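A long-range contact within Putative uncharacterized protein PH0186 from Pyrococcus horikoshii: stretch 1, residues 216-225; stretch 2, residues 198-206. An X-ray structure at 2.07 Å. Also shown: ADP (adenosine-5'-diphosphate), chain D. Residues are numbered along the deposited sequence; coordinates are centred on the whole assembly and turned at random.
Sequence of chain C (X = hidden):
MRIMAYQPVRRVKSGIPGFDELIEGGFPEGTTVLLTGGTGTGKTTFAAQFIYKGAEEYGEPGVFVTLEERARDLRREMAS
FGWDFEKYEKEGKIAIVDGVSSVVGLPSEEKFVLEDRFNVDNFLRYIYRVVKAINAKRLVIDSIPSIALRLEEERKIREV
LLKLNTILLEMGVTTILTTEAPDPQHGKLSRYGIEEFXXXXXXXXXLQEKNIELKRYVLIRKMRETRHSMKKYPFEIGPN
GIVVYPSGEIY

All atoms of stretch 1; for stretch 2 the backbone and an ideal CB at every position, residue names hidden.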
# COMPACT_ATOMS: atom_id res chain seq x y z
N ARG C 216 -3.92 -18.20 -22.02
CA ARG C 216 -4.96 -17.17 -21.98
C ARG C 216 -6.28 -17.71 -21.49
O ARG C 216 -6.72 -18.80 -21.88
CB ARG C 216 -5.14 -16.57 -23.35
CG ARG C 216 -3.87 -16.11 -23.99
CD ARG C 216 -4.22 -15.38 -25.25
NE ARG C 216 -3.09 -14.91 -25.99
CZ ARG C 216 -2.41 -13.81 -25.69
NH1 ARG C 216 -2.76 -13.05 -24.65
NH2 ARG C 216 -1.40 -13.46 -26.46
N TYR C 217 -6.91 -16.94 -20.61
CA TYR C 217 -8.21 -17.28 -20.07
C TYR C 217 -9.17 -16.10 -20.23
O TYR C 217 -8.78 -14.97 -20.15
CB TYR C 217 -8.06 -17.72 -18.59
CG TYR C 217 -7.31 -19.02 -18.41
CD1 TYR C 217 -7.91 -20.27 -18.66
CD2 TYR C 217 -5.98 -19.02 -17.95
CE1 TYR C 217 -7.19 -21.50 -18.47
CE2 TYR C 217 -5.24 -20.24 -17.76
CZ TYR C 217 -5.85 -21.47 -18.03
OH TYR C 217 -5.08 -22.61 -17.84
N VAL C 218 -10.44 -16.39 -20.49
CA VAL C 218 -11.55 -15.43 -20.37
C VAL C 218 -12.52 -15.86 -19.30
O VAL C 218 -12.79 -17.05 -19.10
CB VAL C 218 -12.27 -15.22 -21.73
CG1 VAL C 218 -12.81 -16.55 -22.28
CG2 VAL C 218 -13.38 -14.25 -21.60
N LEU C 219 -13.07 -14.89 -18.58
CA LEU C 219 -14.09 -15.13 -17.58
C LEU C 219 -15.16 -14.04 -17.72
O LEU C 219 -14.85 -12.84 -17.88
CB LEU C 219 -13.42 -15.08 -16.25
CG LEU C 219 -14.16 -15.12 -14.94
CD1 LEU C 219 -14.77 -16.45 -14.74
CD2 LEU C 219 -13.10 -14.86 -13.87
N ILE C 220 -16.40 -14.45 -17.72
CA ILE C 220 -17.51 -13.50 -17.63
C ILE C 220 -17.88 -13.34 -16.19
O ILE C 220 -18.44 -14.26 -15.58
CB ILE C 220 -18.72 -14.00 -18.38
CG1 ILE C 220 -18.36 -14.22 -19.83
CG2 ILE C 220 -19.88 -12.98 -18.27
CD1 ILE C 220 -18.77 -15.53 -20.29
N ARG C 221 -17.58 -12.16 -15.66
CA ARG C 221 -17.69 -11.80 -14.26
C ARG C 221 -19.10 -11.30 -13.97
O ARG C 221 -19.67 -11.61 -12.95
CB ARG C 221 -16.60 -10.75 -13.96
CG ARG C 221 -16.59 -10.03 -12.67
CD ARG C 221 -16.36 -10.91 -11.40
NE ARG C 221 -15.15 -10.51 -10.71
CZ ARG C 221 -15.09 -9.81 -9.57
NH1 ARG C 221 -16.18 -9.41 -8.89
NH2 ARG C 221 -13.88 -9.51 -9.10
N LYS C 222 -19.68 -10.60 -14.95
CA LYS C 222 -20.98 -9.94 -14.82
C LYS C 222 -21.59 -9.81 -16.22
O LYS C 222 -20.90 -9.45 -17.18
CB LYS C 222 -20.81 -8.55 -14.23
CG LYS C 222 -22.10 -7.83 -13.98
CD LYS C 222 -21.90 -6.45 -13.32
CE LYS C 222 -23.21 -5.70 -13.39
NZ LYS C 222 -23.46 -4.77 -12.31
N MSE C 223 -22.86 -10.13 -16.36
CA MSE C 223 -23.56 -9.78 -17.61
C MSE C 223 -25.03 -9.63 -17.30
O MSE C 223 -25.66 -10.59 -16.91
CB MSE C 223 -23.37 -10.84 -18.68
CG MSE C 223 -23.99 -10.51 -20.07
SE MSE C 223 -23.07 -8.92 -20.86
CE MSE C 223 -21.21 -9.68 -20.85
N ARG C 224 -25.57 -8.43 -17.48
CA ARG C 224 -26.95 -8.20 -17.11
C ARG C 224 -27.89 -9.06 -17.96
O ARG C 224 -27.54 -9.47 -19.06
CB ARG C 224 -27.30 -6.72 -17.24
CG ARG C 224 -27.44 -6.21 -18.71
CD ARG C 224 -28.52 -5.12 -18.88
NE ARG C 224 -28.56 -4.65 -20.26
CZ ARG C 224 -29.09 -3.50 -20.70
NH1 ARG C 224 -29.74 -2.68 -19.88
NH2 ARG C 224 -29.00 -3.21 -22.00
N GLU C 225 -29.04 -9.38 -17.39
CA GLU C 225 -30.11 -10.13 -18.07
C GLU C 225 -29.65 -11.48 -18.59
O GLU C 225 -30.19 -11.97 -19.55
CB GLU C 225 -30.71 -9.31 -19.26
CG GLU C 225 -31.28 -7.95 -18.90
CD GLU C 225 -31.61 -7.05 -20.11
OE1 GLU C 225 -30.77 -6.17 -20.46
OE2 GLU C 225 -32.74 -7.17 -20.70
N UNK C 198 -20.14 2.18 -14.88
CA UNK C 198 -20.93 2.55 -16.06
C UNK C 198 -21.15 1.37 -17.00
O UNK C 198 -21.54 1.54 -18.12
CB UNK C 198 -20.24 3.69 -16.82
N UNK C 199 -20.89 0.17 -16.52
CA UNK C 199 -21.02 -1.01 -17.37
C UNK C 199 -21.95 -2.02 -16.71
O UNK C 199 -21.98 -2.13 -15.50
CB UNK C 199 -19.65 -1.64 -17.64
N UNK C 200 -22.78 -2.68 -17.52
CA UNK C 200 -23.73 -3.67 -17.03
C UNK C 200 -23.25 -5.08 -17.37
O UNK C 200 -23.94 -6.05 -17.07
CB UNK C 200 -25.12 -3.42 -17.62
N UNK C 201 -22.09 -5.17 -18.00
CA UNK C 201 -21.39 -6.43 -18.27
C UNK C 201 -19.90 -6.24 -17.95
O UNK C 201 -19.39 -5.15 -18.23
CB UNK C 201 -21.59 -6.87 -19.72
N UNK C 202 -19.21 -7.27 -17.43
CA UNK C 202 -17.74 -7.26 -17.29
C UNK C 202 -17.11 -8.57 -17.72
O UNK C 202 -17.52 -9.65 -17.26
CB UNK C 202 -17.35 -6.96 -15.84
N UNK C 203 -16.14 -8.48 -18.61
CA UNK C 203 -15.39 -9.59 -19.13
C UNK C 203 -13.92 -9.36 -18.76
O UNK C 203 -13.37 -8.29 -19.08
CB UNK C 203 -15.58 -9.73 -20.64
N UNK C 204 -13.30 -10.38 -18.15
CA UNK C 204 -11.87 -10.38 -17.83
C UNK C 204 -11.09 -11.30 -18.74
O UNK C 204 -11.44 -12.44 -18.91
CB UNK C 204 -11.65 -10.79 -16.37
N UNK C 205 -10.04 -10.77 -19.32
CA UNK C 205 -9.05 -11.49 -20.07
C UNK C 205 -7.82 -11.54 -19.21
O UNK C 205 -7.41 -10.53 -18.67
CB UNK C 205 -8.77 -10.85 -21.43
N UNK C 206 -7.21 -12.70 -19.12
CA UNK C 206 -6.08 -12.92 -18.22
C UNK C 206 -5.06 -13.86 -18.88
O UNK C 206 -5.36 -14.53 -19.89
CB UNK C 206 -6.56 -13.50 -16.89
PB ADP D . -24.05 -6.23 -8.59
O1B ADP D . -23.36 -6.52 -7.29
O2B ADP D . -23.04 -5.74 -9.63
O3B ADP D . -25.00 -5.09 -8.34
PA ADP D . -26.13 -7.67 -9.90
O1A ADP D . -27.21 -7.76 -8.85
O2A ADP D . -26.14 -6.47 -10.81
O3A ADP D . -24.65 -7.60 -9.17
O5' ADP D . -26.10 -9.12 -10.54
C5' ADP D . -26.18 -9.30 -11.92
C4' ADP D . -25.81 -10.73 -12.18
O4' ADP D . -26.90 -11.60 -11.93
C3' ADP D . -25.34 -10.93 -13.60
O3' ADP D . -23.98 -10.70 -13.63
C2' ADP D . -25.71 -12.36 -13.83
O2' ADP D . -24.72 -13.25 -13.43
C1' ADP D . -26.91 -12.59 -12.93
N9 ADP D . -28.13 -12.45 -13.73
C8 ADP D . -28.66 -11.28 -14.25
N7 ADP D . -29.81 -11.59 -14.91
C5 ADP D . -29.98 -12.92 -14.82
C6 ADP D . -31.00 -13.72 -15.32
N6 ADP D . -32.11 -13.12 -15.74
N1 ADP D . -30.94 -15.07 -15.03
C2 ADP D . -29.88 -15.60 -14.27
N3 ADP D . -28.86 -14.79 -13.78
C4 ADP D . -28.94 -13.48 -14.06

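From 201 to 206 stretch 2 is a strand antiparallel to 216-223, and as in any strand its positions alternate between the face of Val 218, Ile 220 and Met 223 and that of Tyr 217, Leu 219 and Lys 222. Position 198 lies beyond the reach of stretch 1, which sets no preference there; it is Ile 198. At position 199 the ideal CB also meets nothing within 5.5 Å, and many side chains would fit. The residue is Ala 199, whose O accepts a hydrogen bond from a water (2.9 Å) that in turn accepts one from Lys 222 NZ (2.9 Å).

At position 200 the CB points sideways, 3.8 Å from Arg 224 CG, and the backbone O accepts a hydrogen bond from Arg 224 N (2.9 Å). An acidic or polar chain would seem natural beside that guanidinium, and a long one could lie along it. The deposited residue is Arg 200. Its NH1 comes 3.6 Å from Arg 224 NH1, a meeting of like charges; both nitrogens are hydrogen-bonded elsewhere in the structure.

Position 201 is the most restrictive. An ideal CB would sit 2.8 Å from Met 223 SE, a clash, and the CA atoms of 201 and Met 223 are only 4.0 Å apart. Glycine suits best, and Gly 201 is found, its CA 4.0 Å from Met 223 SE.

Position 202 faces a bulge: its O accepts a hydrogen bond from Arg 221 N (3.0 Å) and a weak one from Lys 222 N (3.3 Å), while its N donates to Lys 222 O (2.8 Å). The CB lies about equally near Lys 222 CB and Arg 221 CB, so a compact aliphatic or a threonine would pack on these methylenes. Val 202 does so, its CG1 4.2 Å from Arg 221 CB.

Position 203 projects beside Val 218 and Ile 220, favouring a branched aliphatic. Ile 203 places CG2 3.6 Å from Val 218 CG2 and CG1 4.2 Å from Met 223 CE, bridging two apolar neighbours.

At position 204, paired with Leu 219 by hydrogen bonds in both directions, extended phi/psi angles favour a beta-branched residue, though other aliphatics would fit. Val 204 reaches Arg 221 CB with CG2 (4.4 Å).

Position 205 returns to the face of Val 218, where leucine, isoleucine or methionine could reach its methyls; Leu 205 brings CD2 to 3.8 Å from Val 218 CG2.

At position 206, N donates to Tyr 217 O (2.9 Å), but stretch 1 offers the side chain little, so many types would do. The residue is Asp 206, whose carboxylate leads away.

Stretch 2 198-206: IARGVIVLD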
# COMPACT_ATOMS: atom_id res chain seq x y z
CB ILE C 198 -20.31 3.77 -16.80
CG1 ILE C 198 -18.98 3.43 -17.44
CG2 ILE C 198 -20.16 4.97 -15.82
CD1 ILE C 198 -18.56 4.43 -18.52
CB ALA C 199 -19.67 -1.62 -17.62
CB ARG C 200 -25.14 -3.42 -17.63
CG ARG C 200 -25.62 -1.96 -17.58
CD ARG C 200 -26.23 -1.45 -16.24
NE ARG C 200 -26.50 0.01 -16.32
CZ ARG C 200 -27.53 0.59 -16.99
NH1 ARG C 200 -28.41 -0.14 -17.67
NH2 ARG C 200 -27.68 1.92 -16.98
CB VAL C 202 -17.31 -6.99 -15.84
CG1 VAL C 202 -15.81 -7.01 -15.70
CG2 VAL C 202 -17.91 -5.70 -15.36
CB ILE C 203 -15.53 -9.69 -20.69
CG1 ILE C 203 -17.01 -9.86 -21.06
CG2 ILE C 203 -14.76 -10.90 -21.17
CD1 ILE C 203 -17.31 -9.61 -22.50
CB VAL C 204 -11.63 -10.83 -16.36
CG1 VAL C 204 -10.15 -10.71 -15.96
CG2 VAL C 204 -12.53 -10.06 -15.44
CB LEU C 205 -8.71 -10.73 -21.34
CG LEU C 205 -9.81 -10.46 -22.36
CD1 LEU C 205 -9.25 -10.07 -23.71
CD2 LEU C 205 -10.74 -11.63 -22.52
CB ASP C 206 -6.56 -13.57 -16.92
CG ASP C 206 -5.71 -13.17 -15.71
OD1 ASP C 206 -4.69 -12.42 -15.90
OD2 ASP C 206 -5.99 -13.56 -14.55
O HOH W 1 -21.14 -3.25 -12.98
O HOH W 2 -4.84 -13.19 -22.44
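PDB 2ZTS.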